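Proto-oncogene tyrosine-protein kinase receptor Ret (Danio rerio, PDB 7AMK) is a receptor tyrosine kinase that probably signals once its extracellular cadherin-like domains engage GDNF together with the co-receptor GFR alpha 1. Local coordinates at residues S174-A179 / E199-D204; A191-E196 / V224-E229; D230-Y235 / Y262-T267. The protein carries 4 engineered substitutions. One frame throughout, in Å; residues are numbered along the deposited sequence.

Contact 1. Residues S174-A179 / E199-D204; sequences SSVPFA and EVYHLD
Phe178 drives one corner of its ring into the flat side of Tyr201, and these two aromatics set the pattern for the whole contact. The pair is edge-to-face: the ring centroids lie 5.3 Å apart and the planes are inclined at 62°. The touching corner is Phe178 CE1, which stands 3.5 Å from Tyr201 CG, above the inner end of the tyrosine ring rather than over its middle. In Phe178 a chi1 of -59° sets CG anti to the carbonyl carbon and starts the ring toward strand 200-210, while the tyrosine crosses it at about a right angle. Leu203 comes to the phenylalanine from a different direction, laying a methyl over one ring face; its CD1 is 4.2 Å from the centroid of the Phe178 ring in a CH-pi contact, displaced somewhat toward the rim. The other leucine methyl, CD2, meets Val176 CG1 at 3.7 Å. That valine methyl also lies in the plane of the Phe178 ring, at its edge, and so touches the rim of the phenylalanine as well as the leucine. Pro177 closes the tyrosine end, where its CD sits 3.8 Å from Tyr201 CE2 in an oblique approach. No hydrogen bond joins the segments, whose backbones stay well apart: the CA atoms of Phe178 and Leu203 are separated by 8.3 Å. Branched aliphatics and aromatics suit such a gap, which their apolar groups fill while the tyrosine contributes its ring. On their own sheet Tyr201 and Leu203 also pack against Ile226 and Val224 of the adjacent strand. Strand 178-181 belongs to the three-stranded sheet and strand 200-210 to the four-stranded one, so this is the apolar seam between the two layers of the beta-sandwich that defines a cadherin domain.

Contact 2. Residues A191-E196 / V224-E229; sequences AQVDRE and VNIYDE. With CA (calcium ion), chain M; CA (calcium ion), chain L.
Arg195 and Asp228 are joined by a salt bridge in which NE of the arginine donates to OD1 of the aspartate at 2.9 Å. The donor comes from above the carboxylate plane, and the guanidinium and carboxylate planes are nearly perpendicular, 88° apart; a weaker NH2 bond reaches the same oxygen. Arg195 NH2 also holds Glu196 OE2 at 2.7 Å, so the arginine, together with the calcium both oxygens bind, probably offsets the repulsion between Glu196 OE2 and Asp228 OD1, 3.0 Å apart. Asp228 OD1 lies 2.4 Å from the chain M calcium, which also takes Glu196 OE2 and the carbonyl O of Glu229. Glu196 bridges, because its second oxygen, OE1, binds the chain L calcium at 2.3 Å beside Asp194 OD1 and two waters. Asp194 OD1 also accepts the backbone N of Glu196 in an Asx turn, so the same oxygen that binds calcium braces the backbone two residues on. Farther from the ions the contact turns apolar: Arg195 CB lies 3.9 Å from Ile226 CG2, and Val193 CG2 meets Ile226 CD1 at 3.7 Å, two branched side chains suited to a buried floor. The loop 191-196 runs between strands 186-189 and 200-210 and covers the end of strand 215-227, which lies in its sheet between strands 139-141 and 200-210; Ile226 also packs on Ile140 and Tyr201.

Contact 3. Residues D230-Y235 / Y262-T267; sequences DDNSPY and YDRDTT. With CA (calcium ion), chain N; CA (calcium ion), chain M; CA (calcium ion), chain L.
Tyr235 and Tyr262 form an antiparallel hydrogen-bonded pair, with Tyr262 N donating to Tyr235 O at 2.9 Å and Tyr235 N returning a bond to Tyr262 O. The Tyr235 ring folds back across its partner strand, with Tyr262 CB over one of its faces, 3.7 Å from Tyr235 CZ, and Tyr235 OH sits above the guanidinium of Arg264, offset toward its rim. Towards the other end acids take over. Asp265 is gripped twice by Asn232: the backbone N of Asn232 bonds Asp265 OD2 on its syn lone pair at 2.8 Å, and Asn232 ND2 donates to Asp265 OD1 at 2.8 Å and 166°. For this second bond the acceptor lies in the amide plane, but the donor stands above the carboxylate plane. An alanine in place of Asn232 would probably leave Asp265 OD1 with its calcium but no amide donor, and open a small gap beside Arg264 CB. Asp265 OD2 binds the chain N calcium at 2.4 Å, while Asp265 OD1 binds chain M. The chain N site is completed here by Asp230 OD1, Asn232 O and both oxygens of Asp263, with Asn277 and Asp341 beyond. Asp231 spans the chain M and chain L ions, a role its two oxygens suit. Asp230 and Asp231 each have a further polar partner, Thr343 and Asn143 respectively. Asp263 OD1 also accepts the backbone N of Asp265 in an Asx turn. Asp-rich loops of this kind, Asp230 to Asn232 facing an Asp-X-Asp element at a strand end, are characteristic of the calcium-binding linker between successive cadherin domains.

Overall arrangement
All three contacts are partly buried. Contact 1 is apolar, with Phe178 and Leu203 as its buried part, and joins the two sheets of the second cadherin-like unit without a hydrogen bond, whereas contacts 2 and 3 are calcium sites at the junction with the next unit. Contacts 1 and 2 share a sheet: strands 200-210 and 215-227 are neighbours, probably linked by backbone bonds from Val224 N to Tyr201 O and Ile226 N to Glu199 O. Contact 3 lies about 25 Å from contact 1, centre to centre, but touches contact 2, sharing two ions and two waters. Chemistry thus changes from hydrocarbon to carboxylate from contact 1 to contacts 2 and 3, and calcium, helped by Arg195 and Asp228 reaching 262-267, spans the boundary.

Contact 1. Residues S174-A179 / E199-D204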
loop_
_atom_site.group_PDB
_atom_site.type_symbol
_atom_site.label_atom_id
_atom_site.label_comp_id
_atom_site.label_asym_id
_atom_site.label_seq_id
_atom_site.Cartn_x
_atom_site.Cartn_y
_atom_site.Cartn_z
ATOM N N SER A 174 19.624 13.599 45.087
ATOM C CA SER A 174 18.611 12.575 45.276
ATOM C C SER A 174 19.271 11.294 45.770
ATOM O O SER A 174 20.471 11.074 45.589
ATOM C CB SER A 174 17.861 12.294 43.971
ATOM O OG SER A 174 17.181 13.441 43.496
ATOM N N SER A 175 18.470 10.442 46.400
ATOM C CA SER A 175 18.970 9.137 46.793
ATOM C C SER A 175 19.254 8.301 45.550
ATOM O O SER A 175 18.420 8.196 44.644
ATOM C CB SER A 175 17.969 8.434 47.693
ATOM O OG SER A 175 18.530 7.234 48.179
ATOM N N VAL A 176 20.439 7.706 45.510
ATOM C CA VAL A 176 20.890 6.947 44.350
ATOM C C VAL A 176 21.392 5.590 44.831
ATOM O O VAL A 176 21.945 5.483 45.934
ATOM C CB VAL A 176 21.970 7.726 43.581
ATOM C CG1 VAL A 176 22.567 6.887 42.479
ATOM C CG2 VAL A 176 21.358 8.974 42.973
ATOM N N PRO A 177 21.194 4.542 44.082
ATOM C CA PRO A 177 21.724 3.236 44.506
ATOM C C PRO A 177 23.225 3.068 44.229
ATOM O O PRO A 177 23.685 1.989 43.842
ATOM C CB PRO A 177 20.869 2.246 43.695
ATOM C CG PRO A 177 20.459 2.995 42.481
ATOM C CD PRO A 177 20.265 4.424 42.944
ATOM N N PHE A 178 24.003 4.124 44.425
ATOM C CA PHE A 178 25.449 4.080 44.279
ATOM C C PHE A 178 26.085 4.772 45.478
ATOM O O PHE A 178 25.568 5.780 45.964
ATOM C CB PHE A 178 25.893 4.748 42.973
ATOM C CG PHE A 178 25.305 4.115 41.729
ATOM C CD1 PHE A 178 24.082 4.537 41.219
ATOM C CD2 PHE A 178 25.964 3.095 41.081
ATOM C CE1 PHE A 178 23.534 3.938 40.068
ATOM C CE2 PHE A 178 25.430 2.521 39.937
ATOM C CZ PHE A 178 24.217 2.929 39.434
ATOM N N ALA A 179 27.192 4.217 45.968
ATOM C CA ALA A 179 27.909 4.773 47.107
ATOM C C ALA A 179 29.382 4.393 46.959
ATOM O O ALA A 179 29.752 3.611 46.081
ATOM C CB ALA A 179 27.319 4.263 48.430
ATOM N N GLU A 199 17.522 4.496 32.459
ATOM C CA GLU A 199 18.533 3.872 31.610
ATOM C C GLU A 199 19.928 4.450 31.805
ATOM O O GLU A 199 20.882 3.875 31.279
ATOM C CB GLU A 199 18.170 4.011 30.111
ATOM C CG GLU A 199 16.698 3.671 29.735
ATOM C CD GLU A 199 16.474 3.604 28.227
ATOM O OE1 GLU A 199 17.360 3.074 27.510
ATOM O OE2 GLU A 199 15.408 4.087 27.759
ATOM N N VAL A 200 20.061 5.573 32.510
ATOM C CA VAL A 200 21.340 6.254 32.724
ATOM C C VAL A 200 21.305 6.897 34.103
ATOM O O VAL A 200 20.403 7.687 34.399
ATOM C CB VAL A 200 21.615 7.354 31.676
ATOM C CG1 VAL A 200 22.929 8.060 32.014
ATOM C CG2 VAL A 200 21.657 6.824 30.243
ATOM N N TYR A 201 22.273 6.588 34.947
ATOM C CA TYR A 201 22.387 7.292 36.214
ATOM C C TYR A 201 23.516 8.308 36.124
ATOM O O TYR A 201 24.648 7.959 35.787
ATOM C CB TYR A 201 22.618 6.326 37.363
ATOM C CG TYR A 201 21.376 5.616 37.833
ATOM C CD1 TYR A 201 20.947 4.442 37.227
ATOM C CD2 TYR A 201 20.642 6.119 38.898
ATOM C CE1 TYR A 201 19.828 3.817 37.642
ATOM C CE2 TYR A 201 19.535 5.490 39.341
ATOM C CZ TYR A 201 19.119 4.333 38.717
ATOM O OH TYR A 201 18.004 3.690 39.204
ATOM N N HIS A 202 23.197 9.560 36.413
ATOM C CA HIS A 202 24.187 10.620 36.488
ATOM C C HIS A 202 24.741 10.687 37.901
ATOM O O HIS A 202 23.982 10.742 38.875
ATOM C CB HIS A 202 23.583 11.967 36.099
ATOM C CG HIS A 202 23.170 12.047 34.661
ATOM N ND1 HIS A 202 24.079 12.179 33.629
ATOM C CD2 HIS A 202 21.945 11.995 34.080
ATOM C CE1 HIS A 202 23.431 12.217 32.477
ATOM N NE2 HIS A 202 22.136 12.109 32.722
ATOM N N LEU A 203 26.059 10.647 38.003
ATOM C CA LEU A 203 26.753 10.618 39.278
ATOM C C LEU A 203 27.772 11.745 39.299
ATOM O O LEU A 203 28.357 12.098 38.264
ATOM C CB LEU A 203 27.462 9.257 39.521
ATOM C CG LEU A 203 26.577 7.993 39.559
ATOM C CD1 LEU A 203 27.392 6.689 39.834
ATOM C CD2 LEU A 203 25.502 8.155 40.630
ATOM N N ASP A 204 27.931 12.339 40.475
ATOM C CA ASP A 204 29.026 13.247 40.771
ATOM C C ASP A 204 29.857 12.624 41.889
ATOM O O ASP A 204 29.351 12.404 42.995
ATOM C CB ASP A 204 28.513 14.642 41.165
ATOM C CG ASP A 204 29.460 15.771 40.708
ATOM O OD1 ASP A 204 30.346 15.519 39.874
ATOM O OD2 ASP A 204 29.326 16.917 41.190
#

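Contact 2. Residues A191-E196 / V224-E229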
loop_
_atom_site.group_PDB
_atom_site.type_symbol
_atom_site.label_atom_id
_atom_site.label_comp_id
_atom_site.label_asym_id
_atom_site.label_seq_id
_atom_site.Cartn_x
_atom_site.Cartn_y
_atom_site.Cartn_z
ATOM N N ALA A 191 21.954 -1.594 44.950
ATOM C CA ALA A 191 20.701 -2.311 44.752
ATOM C C ALA A 191 20.567 -2.753 43.295
ATOM O O ALA A 191 21.305 -2.305 42.413
ATOM C CB ALA A 191 19.509 -1.436 45.147
ATOM N N GLN A 192 19.621 -3.662 43.052
ATOM C CA GLN A 192 19.210 -3.947 41.685
ATOM C C GLN A 192 18.498 -2.729 41.122
ATOM O O GLN A 192 17.768 -2.027 41.836
ATOM C CB GLN A 192 18.290 -5.173 41.617
ATOM C CG GLN A 192 18.894 -6.491 42.136
ATOM C CD GLN A 192 18.050 -7.711 41.771
ATOM O OE1 GLN A 192 16.882 -7.587 41.402
ATOM N NE2 GLN A 192 18.649 -8.897 41.864
ATOM N N VAL A 193 18.691 -2.481 39.833
ATOM C CA VAL A 193 18.070 -1.346 39.172
ATOM C C VAL A 193 17.131 -1.861 38.074
ATOM O O VAL A 193 17.087 -3.056 37.772
ATOM C CB VAL A 193 19.130 -0.368 38.628
ATOM C CG1 VAL A 193 20.008 0.047 39.781
ATOM C CG2 VAL A 193 19.996 -1.038 37.518
ATOM N N ASP A 194 16.349 -0.944 37.507
ATOM C CA ASP A 194 15.293 -1.263 36.548
ATOM C C ASP A 194 15.515 -0.394 35.323
ATOM O O ASP A 194 15.337 0.834 35.373
ATOM C CB ASP A 194 13.903 -1.055 37.173
ATOM C CG ASP A 194 12.734 -1.362 36.198
ATOM O OD1 ASP A 194 12.961 -1.921 35.104
ATOM O OD2 ASP A 194 11.575 -1.022 36.527
ATOM N N ARG A 195 15.955 -1.019 34.229
ATOM C CA ARG A 195 16.203 -0.264 33.009
ATOM C C ARG A 195 14.948 0.512 32.605
ATOM O O ARG A 195 15.037 1.642 32.115
ATOM C CB ARG A 195 16.662 -1.209 31.896
ATOM C CG ARG A 195 17.291 -0.521 30.667
ATOM C CD ARG A 195 16.296 0.253 29.799
ATOM N NE ARG A 195 15.219 -0.591 29.302
ATOM C CZ ARG A 195 14.297 -0.237 28.409
ATOM N NH1 ARG A 195 14.295 0.955 27.834
ATOM N NH2 ARG A 195 13.347 -1.105 28.087
ATOM N N GLU A 196 13.767 -0.063 32.844
ATOM C CA GLU A 196 12.514 0.587 32.473
ATOM C C GLU A 196 12.205 1.804 33.335
ATOM O O GLU A 196 11.386 2.638 32.945
ATOM C CB GLU A 196 11.344 -0.404 32.548
ATOM C CG GLU A 196 11.151 -1.268 31.285
ATOM C CD GLU A 196 12.159 -2.435 31.168
ATOM O OE1 GLU A 196 12.529 -3.017 32.214
ATOM O OE2 GLU A 196 12.560 -2.776 30.026
ATOM N N VAL A 224 26.401 6.092 34.708
ATOM C CA VAL A 224 26.404 4.641 34.564
ATOM C C VAL A 224 25.289 4.269 33.588
ATOM O O VAL A 224 24.145 4.705 33.753
ATOM C CB VAL A 224 26.229 3.933 35.926
ATOM C CG1 VAL A 224 26.207 2.415 35.752
ATOM C CG2 VAL A 224 27.319 4.391 36.988
ATOM N N ASN A 225 25.624 3.492 32.565
ATOM C CA ASN A 225 24.619 3.039 31.617
ATOM C C ASN A 225 23.962 1.770 32.151
ATOM O O ASN A 225 24.631 0.939 32.756
ATOM C CB ASN A 225 25.235 2.771 30.240
ATOM C CG ASN A 225 25.792 4.044 29.569
ATOM O OD1 ASN A 225 25.042 4.930 29.181
ATOM N ND2 ASN A 225 27.106 4.108 29.417
ATOM N N ILE A 226 22.639 1.658 31.993
ATOM C CA ILE A 226 21.896 0.480 32.452
ATOM C C ILE A 226 21.475 -0.329 31.233
ATOM O O ILE A 226 20.711 0.158 30.384
ATOM C CB ILE A 226 20.669 0.840 33.305
ATOM C CG1 ILE A 226 21.014 1.803 34.470
ATOM C CG2 ILE A 226 20.019 -0.447 33.830
ATOM C CD1 ILE A 226 22.048 1.295 35.498
ATOM N N TYR A 227 21.978 -1.557 31.149
ATOM C CA TYR A 227 21.626 -2.464 30.068
ATOM C C TYR A 227 20.340 -3.221 30.373
ATOM O O TYR A 227 20.012 -3.510 31.523
ATOM C CB TYR A 227 22.748 -3.466 29.807
ATOM C CG TYR A 227 23.950 -2.863 29.131
ATOM C CD1 TYR A 227 23.987 -1.513 28.787
ATOM C CD2 TYR A 227 25.037 -3.648 28.805
ATOM C CE1 TYR A 227 25.104 -0.957 28.149
ATOM C CE2 TYR A 227 26.141 -3.120 28.172
ATOM C CZ TYR A 227 26.180 -1.782 27.856
ATOM O OH TYR A 227 27.309 -1.299 27.248
ATOM N N ASP A 228 19.627 -3.549 29.314
ATOM C CA ASP A 228 18.289 -4.102 29.382
ATOM C C ASP A 228 18.358 -5.614 29.358
ATOM O O ASP A 228 19.232 -6.211 28.730
ATOM C CB ASP A 228 17.463 -3.605 28.189
ATOM C CG ASP A 228 16.021 -3.969 28.282
ATOM O OD1 ASP A 228 15.376 -3.526 29.233
ATOM O OD2 ASP A 228 15.520 -4.671 27.386
ATOM N N GLU A 229 17.407 -6.240 30.028
ATOM C CA GLU A 229 17.184 -7.661 29.832
ATOM C C GLU A 229 15.707 -7.869 29.526
ATOM O O GLU A 229 14.888 -6.963 29.678
ATOM C CB GLU A 229 17.640 -8.476 31.044
ATOM C CG GLU A 229 16.721 -8.434 32.200
ATOM C CD GLU A 229 17.168 -9.391 33.304
ATOM O OE1 GLU A 229 18.257 -9.984 33.151
ATOM O OE2 GLU A 229 16.441 -9.556 34.317
HETATM CA CA CA M . 13.843 -4.949 30.487
HETATM CA CA CA L . 13.052 -4.015 34.205
HETATM O O HOH W 1 10.745 -4.219 34.529
HETATM O O HOH W 2 13.667 -4.632 36.363
#

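Contact 3. Residues D230-Y235 / Y262-T267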
loop_
_atom_site.group_PDB
_atom_site.type_symbol
_atom_site.label_atom_id
_atom_site.label_comp_id
_atom_site.label_asym_id
_atom_site.label_seq_id
_atom_site.Cartn_x
_atom_site.Cartn_y
_atom_site.Cartn_z
ATOM N N ASP A 230 15.372 -9.072 29.069
ATOM C CA ASP A 230 14.014 -9.391 28.634
ATOM C C ASP A 230 13.226 -9.749 29.888
ATOM O O ASP A 230 13.232 -10.887 30.352
ATOM C CB ASP A 230 14.035 -10.514 27.594
ATOM C CG ASP A 230 12.632 -10.901 27.075
ATOM O OD1 ASP A 230 11.617 -10.262 27.417
ATOM O OD2 ASP A 230 12.566 -11.879 26.310
ATOM N N ASP A 231 12.558 -8.750 30.467
ATOM C CA ASP A 231 11.825 -8.965 31.711
ATOM C C ASP A 231 10.407 -8.407 31.623
ATOM O O ASP A 231 9.789 -8.131 32.656
ATOM C CB ASP A 231 12.588 -8.374 32.917
ATOM C CG ASP A 231 12.696 -6.825 32.867
ATOM O OD1 ASP A 231 12.252 -6.194 31.887
ATOM O OD2 ASP A 231 13.219 -6.242 33.839
ATOM N N ASN A 232 9.893 -8.228 30.409
ATOM C CA ASN A 232 8.526 -7.781 30.196
ATOM C C ASN A 232 7.894 -8.634 29.109
ATOM O O ASN A 232 8.498 -8.843 28.057
ATOM C CB ASN A 232 8.472 -6.300 29.812
ATOM C CG ASN A 232 8.881 -5.389 30.959
ATOM O OD1 ASN A 232 8.044 -4.974 31.763
ATOM N ND2 ASN A 232 10.174 -5.078 31.040
ATOM N N SER A 233 6.686 -9.147 29.383
ATOM C CA SER A 233 6.031 -9.947 28.369
ATOM C C SER A 233 5.287 -9.067 27.373
ATOM O O SER A 233 4.858 -7.959 27.705
ATOM C CB SER A 233 5.051 -10.919 29.004
ATOM O OG SER A 233 4.169 -10.233 29.862
ATOM N N PRO A 234 5.147 -9.551 26.143
ATOM C CA PRO A 234 4.377 -8.816 25.142
ATOM C C PRO A 234 2.901 -8.789 25.489
ATOM O O PRO A 234 2.392 -9.636 26.218
ATOM C CB PRO A 234 4.637 -9.605 23.865
ATOM C CG PRO A 234 4.938 -10.988 24.349
ATOM C CD PRO A 234 5.716 -10.793 25.603
ATOM N N TYR A 235 2.207 -7.779 24.965
ATOM C CA TYR A 235 0.782 -7.611 25.248
ATOM C C TYR A 235 0.126 -6.835 24.108
ATOM O O TYR A 235 0.778 -6.085 23.360
ATOM C CB TYR A 235 0.539 -6.882 26.577
ATOM C CG TYR A 235 1.082 -5.448 26.604
ATOM C CD1 TYR A 235 2.401 -5.196 26.959
ATOM C CD2 TYR A 235 0.273 -4.355 26.279
ATOM C CE1 TYR A 235 2.914 -3.872 26.992
ATOM C CE2 TYR A 235 0.775 -3.044 26.307
ATOM C CZ TYR A 235 2.091 -2.811 26.664
ATOM O OH TYR A 235 2.588 -1.528 26.693
ATOM N N TYR A 262 2.974 -5.043 21.817
ATOM C CA TYR A 262 3.907 -4.140 22.462
ATOM C C TYR A 262 4.740 -4.878 23.495
ATOM O O TYR A 262 4.275 -5.826 24.136
ATOM C CB TYR A 262 3.180 -2.963 23.131
ATOM C CG TYR A 262 2.265 -2.233 22.172
ATOM C CD1 TYR A 262 0.954 -2.665 21.958
ATOM C CD2 TYR A 262 2.714 -1.125 21.460
ATOM C CE1 TYR A 262 0.117 -1.995 21.064
ATOM C CE2 TYR A 262 1.899 -0.465 20.577
ATOM C CZ TYR A 262 0.603 -0.889 20.374
ATOM O OH TYR A 262 -0.193 -0.195 19.476
ATOM N N ASP A 263 5.987 -4.434 23.643
ATOM C CA ASP A 263 6.899 -5.035 24.613
ATOM C C ASP A 263 7.770 -3.917 25.172
ATOM O O ASP A 263 8.432 -3.208 24.408
ATOM C CB ASP A 263 7.747 -6.136 23.951
ATOM C CG ASP A 263 8.467 -7.021 24.955
ATOM O OD1 ASP A 263 9.084 -6.498 25.894
ATOM O OD2 ASP A 263 8.422 -8.253 24.800
ATOM N N ARG A 264 7.755 -3.742 26.495
ATOM C CA ARG A 264 8.498 -2.635 27.089
ATOM C C ARG A 264 10.006 -2.809 26.993
ATOM O O ARG A 264 10.738 -1.819 27.130
ATOM C CB ARG A 264 8.080 -2.448 28.545
ATOM C CG ARG A 264 6.623 -2.052 28.656
ATOM C CD ARG A 264 6.219 -1.668 30.072
ATOM N NE ARG A 264 4.809 -1.277 30.101
ATOM C CZ ARG A 264 4.348 -0.063 29.818
ATOM N NH1 ARG A 264 5.163 0.935 29.511
ATOM N NH2 ARG A 264 3.033 0.152 29.843
ATOM N N ASP A 265 10.483 -4.028 26.762
ATOM C CA ASP A 265 11.905 -4.274 26.576
ATOM C C ASP A 265 12.379 -3.765 25.210
ATOM O O ASP A 265 11.615 -3.683 24.243
ATOM C CB ASP A 265 12.211 -5.766 26.700
ATOM C CG ASP A 265 11.818 -6.329 28.046
ATOM O OD1 ASP A 265 12.065 -5.649 29.064
ATOM O OD2 ASP A 265 11.243 -7.441 28.099
ATOM N N THR A 266 13.661 -3.426 25.140
ATOM C CA THR A 266 14.306 -2.999 23.906
ATOM C C THR A 266 14.758 -4.199 23.087
ATOM O O THR A 266 14.901 -5.317 23.588
ATOM C CB THR A 266 15.534 -2.114 24.197
ATOM O OG1 THR A 266 16.592 -2.930 24.706
ATOM C CG2 THR A 266 15.191 -1.047 25.222
ATOM N N THR A 267 14.995 -3.942 21.808
ATOM C CA THR A 267 15.390 -4.910 20.813
ATOM C C THR A 267 16.349 -4.202 19.870
ATOM O O THR A 267 16.122 -3.034 19.526
ATOM C CB THR A 267 14.207 -5.447 19.989
ATOM O OG1 THR A 267 13.189 -5.955 20.859
ATOM C CG2 THR A 267 14.694 -6.573 19.070
HETATM CA CA CA N . 10.104 -8.770 26.465
HETATM CA CA CA M . 13.843 -4.949 30.487
HETATM CA CA CA L . 13.052 -4.015 34.205
HETATM O O HOH W 3 5.761 -5.193 28.171
HETATM O O HOH W 1 10.745 -4.219 34.529
HETATM O O HOH W 2 13.667 -4.632 36.363
#